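Local atomic coordinates of conserved hypothetical protein (Sulfolobus solfataricus, PDB entry 2FNA), a protein that binds ADP and magnesium and is probably an archaeal AAA+ ATPase that combines a P-loop nucleotide-binding domain with a C-terminal winged helix-turn-helix domain. Residues A[67-70]-A[75-78]; A[148-153]-A[184-189]; A[279-284]-A[290-295]. All blocks are in the same frame, centred on the assembly; numbering follows the deposited sequence. Where two conformers were deposited one is given.

Contact 1 of 3, residues A[67-70]-A[75-78]; sequences EERN and KDFL
Arg69 and Asp76 meet in a salt bridge that spans the connection from strand 58-62 to helix 74-91. This strand-to-helix connection follows an outermost strand of the parallel sheet in a P-loop NTPase core. The ionic contact rests on one oxygen: Arg69 NH1 lies 2.8 Å from Asp76 OD2. Although short, this pair is a weak hydrogen bond in direction, with an N-H...O angle of only 125°, so charge attraction probably does much of the work. The carboxylate comes to the edge of the guanidinium, near its plane, but is itself turned steeply, with the two planes 77° apart. With the planes so turned, the contact is single-pronged, from NH1 to OD2, and not the flat two-pronged pairing.

Shape explains how the partners meet across an 11.5 Å gap between Arg69 CA and Asp76 CA. Arg69 bridges most of it: its CG stands opposite the carbonyl carbon (chi1 -57°) and the chain then runs extended to NE. Asp76 sits in the first turn of the helix, where the backbone amides would be expected to favour its negative charge.

The surface buried between the segments is small, about 66 Å² over both sides, as befits a contact at the protein surface. Around it, Ser73 OG is hydrogen-bonded to Asp76 N at the helix start, while Glu68 OE2 pairs with Lys276 of helix 259-282, tying the same loop to a second element. Behind the bonded oxygen, Asp76 CG lies 3.6 Å and Asp76 CB 3.8 Å from Arg69 NH1.

Contact 2 of 3, residues A[148-153]-A[184-189]; sequences ELVKLR and YDYLRV. With EDO (1,2-ethanediol), chain I.
The Tyr186 ring leans obliquely on the 3-10 segment 148-150, meeting Leu149 CB and the backbone N of Val150. Of the other flat groups, the Arg153 guanidinium has Val150 O 3.2 Å above one face, toward its rim, and the Arg188 guanidinium meets at its edge an ethanediol, probably from the crystallisation liquor. This weak bond is doubtful, since Arg188 was deposited in two conformers.

Tyr186 makes the contact along one side, from CB through CD1 and CE1 to OH. Its CG points opposite the backbone N (chi1 171°), which lays the ring along the turn: CE1 is 3.6 Å from Leu149 CB, and the hydroxyl OH reaches 3.5 Å from Leu149 CD1. At the other end Tyr186 CB packs 3.8 Å from Val150 CG2. Within 148-153, Lys151 NZ bonds to the syn lone pair of Glu148 OE1 at 2.7 Å, a salt bridge remote from Tyr186. Helix 180-186 ends in a Schellman motif, with Arg188 at positive phi.

The contact thus joins the loop after strand 139-144 to the end of the helix after strand 171-177; Leu149 also touches Phe77 of helix 74-91, and Leu187 packs on Leu34 of strand 32-37.

Contact 3 of 3, residues A[279-284]-A[290-295]; sequences ENFLHG and KRYLNI
Phe281 points the edge of its ring into the face of Tyr292, a T-shaped pair with planes at 89° and centroids 5.1 Å apart. The fit is well centred: Phe281 CE2 stands 3.7 Å above the Tyr292 plane, over the middle of the ring, and lies 3.8 Å from Tyr292 CD1. Phe281 CZ shares the approach, 3.9 Å from Tyr292 CE1, so two adjacent C-H groups face the tyrosine pi cloud. Both first torsions serve this geometry. Phe281 swings its ring out with CG opposite the backbone N (chi1 175°), while Tyr292 turns CG beside its own N (chi1 -79°) and presents a broad face to helix 259-282.

Leu282, the next residue, runs alongside Tyr292 in the opposite sense. Its CD2 methyl meets the root of the tyrosine, 3.6 Å from Tyr292 CB, and approaches the ring obliquely, 3.8 Å from Tyr292 CD2. An alanine in place of Tyr292 would keep little more than the CB contact with Leu282 and would probably open a gap beside the Phe281 edge, leaving that ring freer to shift.

The three touching residues are buried, and the pairs that touch are apolar or aromatic; nearby, Glu279 and Arg289 form a salt bridge. Phe281 also meets Trp337 and His335 edge-to-face, and Tyr292 does the same with Tyr328. The result is an aromatic cluster where a short loop joins helix 259-282 to helix 289-299, packing the end of helix 259-282 against helices 289-299 and 322-334, consistent with a winged helix-turn-helix domain like that at the C terminus of MCM proteins.

The contacts follow one another along the chain, each closing before the next opens. Contacts 1 and 2, with centres 13 Å apart, both belong to the ATPase core and concern loops that leave neighbouring parallel strands, 58-62 and 139-144; they touch where Lys151 NZ hydrogen-bonds to Arg69 O and where Phe77 packs on Leu152. Contact 3 lies about 21 Å from either, centre to centre, where helix 259-282 meets helix 289-299, the latter in the probable winged helix-turn-helix region. It touches contact 1 through His283 ND1, 3.0 Å from Glu68 O, but stays about 6 Å from contact 2 at the nearest atoms. Loop 67-70 thus touches both the 148-153 loop of the ATPase core and the end of helix 259-282.

Contact 1 of 3, residues A[67-70]-A[75-78]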
# COMPACT_ATOMS: atom_id res chain seq x y z
N GLU A 67 9.31 -1.98 -4.97
CA GLU A 67 9.34 -2.67 -3.68
C GLU A 67 10.53 -3.61 -3.52
O GLU A 67 11.01 -3.81 -2.40
CB GLU A 67 8.02 -3.41 -3.39
CG GLU A 67 7.81 -4.65 -4.25
CD GLU A 67 6.35 -5.15 -4.23
OE1 GLU A 67 5.66 -4.95 -3.20
OE2 GLU A 67 5.94 -5.76 -5.26
N GLU A 68 11.03 -4.15 -4.63
CA GLU A 68 12.19 -5.08 -4.59
C GLU A 68 13.55 -4.39 -4.57
O GLU A 68 14.57 -5.06 -4.40
CB GLU A 68 12.13 -6.04 -5.77
CG GLU A 68 10.92 -6.95 -5.73
CD GLU A 68 10.80 -7.85 -6.95
OE1 GLU A 68 11.76 -7.92 -7.75
OE2 GLU A 68 9.74 -8.49 -7.11
N ARG A 69 13.57 -3.07 -4.69
CA ARG A 69 14.80 -2.28 -4.59
C ARG A 69 14.99 -1.66 -3.23
O ARG A 69 14.03 -1.41 -2.51
CB ARG A 69 14.76 -1.13 -5.58
CG ARG A 69 14.56 -1.53 -7.01
CD ARG A 69 14.49 -0.30 -7.87
NE ARG A 69 13.85 -0.61 -9.14
CZ ARG A 69 13.81 0.21 -10.18
NH1 ARG A 69 14.39 1.40 -10.11
NH2 ARG A 69 13.19 -0.16 -11.29
N ASN A 70 16.24 -1.36 -2.91
CA ASN A 70 16.61 -0.69 -1.67
C ASN A 70 16.80 0.82 -1.87
O ASN A 70 16.90 1.59 -0.90
CB ASN A 70 17.93 -1.28 -1.16
CG ASN A 70 18.13 -1.07 0.33
OD1 ASN A 70 17.18 -1.13 1.11
ND2 ASN A 70 19.38 -0.84 0.74
N LYS A 75 16.51 9.59 -11.54
CA LYS A 75 16.31 9.24 -12.94
C LYS A 75 15.14 8.28 -13.07
O LYS A 75 14.26 8.50 -13.90
CB LYS A 75 17.61 8.63 -13.49
CG LYS A 75 17.72 8.44 -15.01
N ASP A 76 15.09 7.25 -12.22
CA ASP A 76 14.03 6.25 -12.31
C ASP A 76 12.68 6.78 -11.83
O ASP A 76 11.64 6.33 -12.32
CB ASP A 76 14.39 4.97 -11.54
CG ASP A 76 15.47 4.15 -12.22
OD1 ASP A 76 15.82 4.43 -13.39
OD2 ASP A 76 15.99 3.23 -11.57
N PHE A 77 12.71 7.72 -10.89
CA PHE A 77 11.50 8.42 -10.47
C PHE A 77 10.94 9.30 -11.59
O PHE A 77 9.74 9.29 -11.85
CB PHE A 77 11.77 9.27 -9.26
CG PHE A 77 10.55 9.99 -8.76
CD1 PHE A 77 9.49 9.28 -8.20
CD2 PHE A 77 10.46 11.38 -8.83
CE1 PHE A 77 8.35 9.95 -7.70
CE2 PHE A 77 9.32 12.05 -8.34
CZ PHE A 77 8.27 11.33 -7.78
N LEU A 78 11.82 10.06 -12.23
CA LEU A 78 11.41 10.94 -13.34
C LEU A 78 10.81 10.21 -14.55
O LEU A 78 9.94 10.77 -15.22
CB LEU A 78 12.58 11.79 -13.84
CG LEU A 78 12.98 12.98 -12.98
CD1 LEU A 78 13.87 13.84 -13.81
CD2 LEU A 78 11.79 13.79 -12.47

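Contact 2 of 3, residues A[148-153]-A[184-189]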
# COMPACT_ATOMS: atom_id res chain seq x y z
N GLU A 148 7.39 3.97 -0.12
CA GLU A 148 8.49 3.57 -0.99
C GLU A 148 9.47 4.73 -1.30
O GLU A 148 10.62 4.51 -1.60
CB GLU A 148 7.92 3.02 -2.31
CG GLU A 148 7.26 1.64 -2.18
CD GLU A 148 8.23 0.50 -1.86
OE1 GLU A 148 9.39 0.52 -2.33
OE2 GLU A 148 7.82 -0.42 -1.13
N LEU A 149 8.96 5.95 -1.27
CA LEU A 149 9.75 7.17 -1.54
C LEU A 149 10.80 7.45 -0.49
O LEU A 149 11.68 8.29 -0.69
CB LEU A 149 8.82 8.36 -1.65
CG LEU A 149 7.85 8.35 -2.83
CD1 LEU A 149 6.91 9.52 -2.72
CD2 LEU A 149 8.58 8.43 -4.15
N VAL A 150 10.72 6.77 0.63
CA VAL A 150 11.82 6.75 1.59
C VAL A 150 13.13 6.34 0.91
O VAL A 150 14.23 6.82 1.23
CB VAL A 150 11.56 5.72 2.71
CG1 VAL A 150 12.79 5.52 3.53
CG2 VAL A 150 10.42 6.17 3.61
N LYS A 151 13.00 5.40 -0.01
CA LYS A 151 14.13 4.88 -0.81
C LYS A 151 14.62 5.87 -1.84
O LYS A 151 15.71 5.72 -2.38
CB LYS A 151 13.68 3.62 -1.53
CG LYS A 151 13.28 2.47 -0.63
CD LYS A 151 12.50 1.44 -1.44
CE LYS A 151 12.14 0.21 -0.62
NZ LYS A 151 11.53 -0.83 -1.51
N LEU A 152 13.83 6.90 -2.14
CA LEU A 152 14.25 7.95 -3.05
C LEU A 152 15.12 9.02 -2.31
O LEU A 152 14.72 10.18 -2.12
CB LEU A 152 13.02 8.56 -3.71
CG LEU A 152 13.21 9.63 -4.80
CD1 LEU A 152 13.70 9.04 -6.10
CD2 LEU A 152 11.90 10.33 -5.05
N ARG A 153 16.33 8.61 -1.94
CA ARG A 153 17.15 9.29 -0.95
C ARG A 153 17.71 10.59 -1.42
O ARG A 153 18.05 11.45 -0.61
CB ARG A 153 18.34 8.43 -0.55
CG ARG A 153 18.05 7.03 -0.09
CD ARG A 153 17.82 6.94 1.39
NE ARG A 153 17.44 5.58 1.76
CZ ARG A 153 16.80 5.25 2.88
NH1 ARG A 153 16.43 6.17 3.77
NH2 ARG A 153 16.52 3.98 3.10
N TYR A 184 3.96 7.22 7.89
CA TYR A 184 4.05 8.37 8.80
C TYR A 184 5.48 8.91 8.97
O TYR A 184 5.69 10.13 8.99
CB TYR A 184 3.37 8.04 10.15
CG TYR A 184 1.85 8.13 10.09
CD1 TYR A 184 1.08 7.07 9.62
CD2 TYR A 184 1.19 9.28 10.50
CE1 TYR A 184 -0.33 7.16 9.56
CE2 TYR A 184 -0.19 9.37 10.44
CZ TYR A 184 -0.94 8.31 9.97
OH TYR A 184 -2.32 8.42 9.97
N ASP A 185 6.46 8.01 9.10
CA ASP A 185 7.86 8.37 9.17
C ASP A 185 8.29 9.10 7.90
O ASP A 185 9.00 10.11 7.97
CB ASP A 185 8.74 7.13 9.31
CG ASP A 185 8.63 6.50 10.66
OD1 ASP A 185 7.88 7.05 11.47
OD2 ASP A 185 9.28 5.47 10.89
N TYR A 186 7.85 8.61 6.76
CA TYR A 186 8.17 9.28 5.48
C TYR A 186 7.74 10.77 5.43
O TYR A 186 8.47 11.63 4.95
CB TYR A 186 7.56 8.52 4.30
CG TYR A 186 7.72 9.34 3.03
CD1 TYR A 186 8.98 9.55 2.48
CD2 TYR A 186 6.66 10.00 2.49
CE1 TYR A 186 9.15 10.35 1.36
CE2 TYR A 186 6.81 10.79 1.38
CZ TYR A 186 8.08 10.98 0.83
OH TYR A 186 8.20 11.77 -0.31
N LEU A 187 6.55 11.03 5.95
CA LEU A 187 5.92 12.35 5.95
C LEU A 187 6.39 13.19 7.16
O LEU A 187 6.03 14.37 7.27
CB LEU A 187 4.38 12.17 5.96
CG LEU A 187 3.71 11.49 4.75
CD1 LEU A 187 2.26 11.10 5.02
CD2 LEU A 187 3.78 12.35 3.50
N ARG A 188 7.22 12.56 8.02
CA ARG A 188 7.90 13.20 9.14
C ARG A 188 6.91 13.88 10.08
O ARG A 188 7.17 14.95 10.61
CB ARG A 188 9.00 14.17 8.64
CG ARG A 188 9.87 13.57 7.53
CD ARG A 188 11.18 14.30 7.29
NE ARG A 188 12.01 13.62 6.28
CZ ARG A 188 13.27 13.97 5.97
NH1 ARG A 188 13.88 14.97 6.58
NH2 ARG A 188 13.93 13.29 5.04
N VAL A 189 5.78 13.23 10.30
CA VAL A 189 4.71 13.71 11.18
C VAL A 189 5.17 13.97 12.60
O VAL A 189 4.55 14.76 13.33
CB VAL A 189 3.50 12.70 11.13
CG1 VAL A 189 2.42 13.06 12.12
CG2 VAL A 189 2.92 12.70 9.75
C1 EDO I . 12.15 17.81 5.90
O1 EDO I . 12.27 18.77 4.80
C2 EDO I . 12.67 18.33 7.25
O2 EDO I . 12.52 17.38 8.34

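Contact 3 of 3, residues A[279-284]-A[290-295]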
# COMPACT_ATOMS: atom_id res chain seq x y z
N GLU A 279 11.38 -11.37 1.90
CA GLU A 279 12.69 -11.18 1.25
C GLU A 279 12.89 -9.73 0.86
O GLU A 279 13.98 -9.21 1.03
CB GLU A 279 12.84 -12.06 0.01
CG GLU A 279 13.04 -13.52 0.32
CD GLU A 279 14.22 -13.73 1.23
OE1 GLU A 279 15.32 -13.24 0.86
OE2 GLU A 279 14.04 -14.32 2.32
N ASN A 280 11.85 -9.07 0.35
CA ASN A 280 11.90 -7.62 0.14
C ASN A 280 12.20 -6.85 1.42
O ASN A 280 13.02 -5.93 1.42
CB ASN A 280 10.61 -7.07 -0.44
CG ASN A 280 10.31 -7.56 -1.81
OD1 ASN A 280 11.19 -8.06 -2.50
ND2 ASN A 280 9.08 -7.40 -2.23
N PHE A 281 11.54 -7.22 2.52
CA PHE A 281 11.87 -6.66 3.82
C PHE A 281 13.32 -6.87 4.23
O PHE A 281 13.92 -5.99 4.81
CB PHE A 281 10.93 -7.22 4.91
CG PHE A 281 11.30 -6.77 6.32
CD1 PHE A 281 10.91 -5.52 6.79
CD2 PHE A 281 12.06 -7.58 7.15
CE1 PHE A 281 11.27 -5.10 8.08
CE2 PHE A 281 12.42 -7.17 8.41
CZ PHE A 281 12.03 -5.94 8.89
N LEU A 282 13.88 -8.04 3.94
CA LEU A 282 15.23 -8.38 4.41
C LEU A 282 16.35 -7.80 3.52
O LEU A 282 17.54 -7.92 3.83
CB LEU A 282 15.40 -9.91 4.48
CG LEU A 282 14.56 -10.67 5.50
CD1 LEU A 282 14.71 -12.16 5.30
CD2 LEU A 282 14.92 -10.25 6.92
N HIS A 283 15.94 -7.22 2.40
CA HIS A 283 16.83 -6.54 1.48
C HIS A 283 17.41 -5.35 2.23
O HIS A 283 16.67 -4.52 2.78
CB HIS A 283 16.04 -6.09 0.25
CG HIS A 283 16.90 -5.65 -0.90
ND1 HIS A 283 16.38 -5.02 -2.01
CD2 HIS A 283 18.23 -5.74 -1.11
CE1 HIS A 283 17.35 -4.76 -2.87
NE2 HIS A 283 18.49 -5.18 -2.34
N GLY A 284 18.74 -5.29 2.29
CA GLY A 284 19.44 -4.28 3.07
C GLY A 284 19.61 -4.58 4.56
O GLY A 284 20.18 -3.77 5.29
N LYS A 290 19.02 -13.95 9.52
CA LYS A 290 18.70 -15.14 10.32
C LYS A 290 17.92 -14.79 11.59
O LYS A 290 17.03 -15.52 12.00
CB LYS A 290 19.97 -15.93 10.66
CG LYS A 290 20.58 -16.63 9.45
CD LYS A 290 21.84 -17.44 9.80
N ARG A 291 18.25 -13.66 12.19
CA ARG A 291 17.58 -13.20 13.39
C ARG A 291 16.13 -12.85 13.12
O ARG A 291 15.24 -13.25 13.87
CB ARG A 291 18.30 -11.98 13.95
CG ARG A 291 19.78 -12.25 14.24
CD ARG A 291 20.41 -11.17 15.08
NE ARG A 291 21.68 -11.64 15.65
CZ ARG A 291 22.36 -11.00 16.60
NH1 ARG A 291 21.92 -9.86 17.10
NH2 ARG A 291 23.49 -11.51 17.05
N TYR A 292 15.88 -12.10 12.05
CA TYR A 292 14.50 -11.80 11.65
C TYR A 292 13.67 -13.07 11.38
O TYR A 292 12.54 -13.19 11.86
CB TYR A 292 14.48 -10.85 10.44
CG TYR A 292 14.73 -9.39 10.79
CD1 TYR A 292 13.82 -8.69 11.59
CD2 TYR A 292 15.85 -8.71 10.32
CE1 TYR A 292 14.02 -7.36 11.92
CE2 TYR A 292 16.06 -7.35 10.65
CZ TYR A 292 15.14 -6.69 11.45
OH TYR A 292 15.31 -5.35 11.79
N LEU A 293 14.21 -14.03 10.62
CA LEU A 293 13.54 -15.31 10.39
C LEU A 293 13.19 -15.98 11.72
O LEU A 293 12.09 -16.53 11.89
CB LEU A 293 14.40 -16.27 9.55
CG LEU A 293 14.38 -16.01 8.04
CD1 LEU A 293 15.61 -16.58 7.36
CD2 LEU A 293 13.08 -16.56 7.41
N ASN A 294 14.12 -15.92 12.66
CA ASN A 294 13.93 -16.53 13.97
C ASN A 294 12.79 -15.85 14.73
O ASN A 294 11.94 -16.52 15.32
CB ASN A 294 15.22 -16.44 14.77
CG ASN A 294 15.18 -17.28 16.02
OD1 ASN A 294 14.47 -16.96 16.98
ND2 ASN A 294 15.96 -18.36 16.02
N ILE A 295 12.79 -14.52 14.74
CA ILE A 295 11.74 -13.74 15.41
C ILE A 295 10.35 -14.08 14.88
O ILE A 295 9.41 -14.20 15.66
CB ILE A 295 11.98 -12.22 15.24
CG1 ILE A 295 13.14 -11.75 16.15
CG2 ILE A 295 10.68 -11.44 15.54
CD1 ILE A 295 13.61 -10.33 15.90